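Long-range contact in lipoprotein (Bacillus anthracis, PDB 4JG9), which is of unknown function but, as a putative bacterial lipoprotein, is probably tethered to the cell membrane through a lipid near its N-terminus: residues L149-L157 against Y166-E174. Residues are numbered along the deposited sequence; the frame is centred on the assembly and turned at random.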
# COMPACT_ATOMS: atom_id res chain seq x y z
N LEU A 149 -7.64 -9.60 -5.17
CA LEU A 149 -7.94 -9.70 -3.74
C LEU A 149 -7.20 -10.90 -3.15
O LEU A 149 -7.16 -11.97 -3.75
CB LEU A 149 -9.44 -9.88 -3.50
CG LEU A 149 -10.37 -8.66 -3.53
CD1 LEU A 149 -9.71 -7.51 -2.80
CD2 LEU A 149 -10.74 -8.28 -4.95
N PRO A 150 -6.60 -10.71 -1.97
CA PRO A 150 -5.72 -11.73 -1.37
C PRO A 150 -6.41 -12.99 -0.88
O PRO A 150 -5.74 -14.01 -0.77
CB PRO A 150 -5.08 -10.99 -0.18
CG PRO A 150 -6.00 -9.86 0.12
CD PRO A 150 -6.62 -9.46 -1.19
N SER A 151 -7.71 -12.96 -0.59
CA SER A 151 -8.37 -14.17 -0.11
C SER A 151 -9.84 -14.14 -0.44
O SER A 151 -10.40 -13.07 -0.68
CB SER A 151 -8.16 -14.37 1.39
OG SER A 151 -8.93 -13.44 2.14
N SER A 152 -10.47 -15.31 -0.45
CA SER A 152 -11.87 -15.43 -0.82
C SER A 152 -12.80 -15.01 0.32
O SER A 152 -12.52 -15.27 1.49
CB SER A 152 -12.20 -16.86 -1.22
OG SER A 152 -12.17 -17.72 -0.10
N GLY A 153 -13.91 -14.38 -0.05
CA GLY A 153 -14.89 -13.91 0.91
C GLY A 153 -15.48 -12.60 0.44
O GLY A 153 -15.28 -12.19 -0.70
N LEU A 154 -16.19 -11.92 1.33
CA LEU A 154 -16.76 -10.62 1.01
C LEU A 154 -15.76 -9.50 1.32
O LEU A 154 -15.04 -9.54 2.33
CB LEU A 154 -18.07 -10.40 1.78
CG LEU A 154 -19.24 -11.36 1.48
CD1 LEU A 154 -20.40 -11.16 2.44
CD2 LEU A 154 -19.71 -11.17 0.06
N TRP A 155 -15.70 -8.54 0.41
CA TRP A 155 -14.83 -7.38 0.50
C TRP A 155 -15.66 -6.15 0.22
O TRP A 155 -16.47 -6.15 -0.71
CB TRP A 155 -13.71 -7.47 -0.54
CG TRP A 155 -12.71 -8.55 -0.26
CD1 TRP A 155 -12.82 -9.87 -0.56
CD2 TRP A 155 -11.43 -8.39 0.38
NE1 TRP A 155 -11.69 -10.55 -0.14
CE2 TRP A 155 -10.83 -9.66 0.43
CE3 TRP A 155 -10.74 -7.29 0.91
CZ2 TRP A 155 -9.56 -9.87 0.99
CZ3 TRP A 155 -9.48 -7.49 1.47
CH2 TRP A 155 -8.91 -8.77 1.51
N VAL A 156 -15.47 -5.10 1.01
CA VAL A 156 -16.08 -3.82 0.70
C VAL A 156 -15.08 -2.96 -0.07
O VAL A 156 -13.89 -2.92 0.26
CB VAL A 156 -16.60 -3.08 1.95
CG1 VAL A 156 -15.44 -2.77 2.92
CG2 VAL A 156 -17.36 -1.80 1.55
N LEU A 157 -15.57 -2.31 -1.12
CA LEU A 157 -14.72 -1.44 -1.92
C LEU A 157 -15.06 0.02 -1.66
O LEU A 157 -16.11 0.50 -2.08
CB LEU A 157 -14.93 -1.76 -3.39
CG LEU A 157 -14.01 -2.79 -4.05
CD1 LEU A 157 -13.82 -3.99 -3.18
CD2 LEU A 157 -14.61 -3.20 -5.39
N TYR A 166 -16.51 8.91 -2.30
CA TYR A 166 -17.52 8.93 -3.34
C TYR A 166 -18.65 7.96 -3.03
O TYR A 166 -19.80 8.35 -2.92
CB TYR A 166 -16.92 8.59 -4.71
CG TYR A 166 -17.96 8.65 -5.80
CD1 TYR A 166 -18.44 9.88 -6.23
CD2 TYR A 166 -18.50 7.50 -6.35
CE1 TYR A 166 -19.42 9.96 -7.21
CE2 TYR A 166 -19.48 7.57 -7.34
CZ TYR A 166 -19.93 8.80 -7.76
OH TYR A 166 -20.89 8.90 -8.73
N ASP A 167 -18.30 6.68 -2.93
CA ASP A 167 -19.24 5.65 -2.56
C ASP A 167 -18.52 4.37 -2.16
O ASP A 167 -17.28 4.33 -2.07
CB ASP A 167 -20.23 5.38 -3.69
CG ASP A 167 -21.64 5.14 -3.18
OD1 ASP A 167 -21.76 4.52 -2.09
OD2 ASP A 167 -22.63 5.60 -3.82
N GLN A 168 -19.30 3.32 -1.92
CA GLN A 168 -18.75 2.03 -1.54
C GLN A 168 -19.72 0.92 -1.95
O GLN A 168 -20.92 1.15 -2.06
CB GLN A 168 -18.52 1.98 -0.03
CG GLN A 168 -19.79 1.84 0.80
CD GLN A 168 -19.57 2.04 2.29
OE1 GLN A 168 -20.52 2.13 3.06
NE2 GLN A 168 -18.30 2.16 2.70
N PHE A 169 -19.19 -0.27 -2.21
CA PHE A 169 -20.06 -1.44 -2.39
C PHE A 169 -19.31 -2.74 -2.12
O PHE A 169 -18.08 -2.76 -2.07
CB PHE A 169 -20.79 -1.43 -3.75
CG PHE A 169 -19.88 -1.53 -4.94
CD1 PHE A 169 -19.54 -2.77 -5.47
CD2 PHE A 169 -19.39 -0.40 -5.54
CE1 PHE A 169 -18.70 -2.86 -6.57
CE2 PHE A 169 -18.55 -0.48 -6.64
CZ PHE A 169 -18.20 -1.72 -7.15
N VAL A 170 -20.06 -3.81 -1.93
CA VAL A 170 -19.49 -5.09 -1.53
C VAL A 170 -19.44 -6.08 -2.69
O VAL A 170 -20.41 -6.21 -3.44
CB VAL A 170 -20.28 -5.69 -0.34
CG1 VAL A 170 -19.83 -7.11 -0.05
CG2 VAL A 170 -20.11 -4.82 0.89
N ILE A 171 -18.32 -6.78 -2.83
CA ILE A 171 -18.19 -7.78 -3.87
C ILE A 171 -17.78 -9.10 -3.25
O ILE A 171 -17.41 -9.14 -2.07
CB ILE A 171 -17.14 -7.36 -4.94
CG1 ILE A 171 -15.78 -7.12 -4.29
CG2 ILE A 171 -17.58 -6.07 -5.64
CD1 ILE A 171 -14.74 -8.05 -4.78
N THR A 172 -17.87 -10.17 -4.02
CA THR A 172 -17.50 -11.50 -3.55
C THR A 172 -16.26 -11.98 -4.28
O THR A 172 -16.18 -11.89 -5.50
CB THR A 172 -18.60 -12.52 -3.81
OG1 THR A 172 -19.82 -12.06 -3.23
CG2 THR A 172 -18.23 -13.87 -3.22
N ALA A 173 -15.28 -12.48 -3.54
CA ALA A 173 -14.15 -13.13 -4.16
C ALA A 173 -14.26 -14.62 -3.92
O ALA A 173 -14.51 -15.06 -2.80
CB ALA A 173 -12.82 -12.59 -3.61
N GLU A 174 -14.07 -15.38 -4.99
CA GLU A 174 -14.17 -16.83 -4.92
C GLU A 174 -12.79 -17.43 -4.69
O GLU A 174 -12.67 -18.58 -4.27
CB GLU A 174 -14.79 -17.37 -6.20
CG GLU A 174 -16.24 -16.98 -6.39
CD GLU A 174 -16.68 -17.02 -7.84
OE1 GLU A 174 -16.48 -18.07 -8.49
OE2 GLU A 174 -17.23 -16.01 -8.32
OXT GLU A 174 -11.77 -16.78 -4.90
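The W155 indole meets A173 obliquely, its CD1 lying 4.1 Å from A173 CB, while L149 CD1 sits over the centre of one ring face, 3.7 Å above the plane. At the ring edge, in plane, is S151 O, which accepts from W155 NE1 at 2.9 Å; the same carbonyl oxygen also touches A173 CB. The bond at its edge and the methyl over its face together help to hold the indole's orientation; A108 and K110 of strand 102-110, and Q38 of the second subunit, also pack on W155. F169, whose side chain lies on the same face of the sheet, is met obliquely by L157 CD2.

I171 lies between these two aromatic residues. Its CG1 stands between the backbone N and the carbonyl carbon (chi1 59°), which brings CG1 to 3.9 Å from L157 CD1, the two side chains crossing at about a right angle. Its CD1 meets L149 CD2 tip to tip at 4.0 Å. I82 and M77 contact I171 and F169, respectively, from elsewhere in the fold.

On the reverse face, V156 and V170 form a non-hydrogen-bonded pair, touching through V156 CB and V170 CG2 at 4.1 Å. L154 follows them: its CD2 reaches V170 CG1 and approaches T172 OG1.

The backbones are joined by six hydrogen bonds, reciprocal in G153–A173, W155–I171 and L157–F169. I171 N to W155 O is 2.9 Å and nearly straight, whereas G153 N to A173 O bends to 147°. Strand axes at 163° confirm an antiparallel pairing. Beyond it, Y166 and D167 both face I159, a classic beta bulge. This is the C-terminal beta hairpin of 153-161 and 164-173, joined through its first strand to 102-110 in an antiparallel sheet.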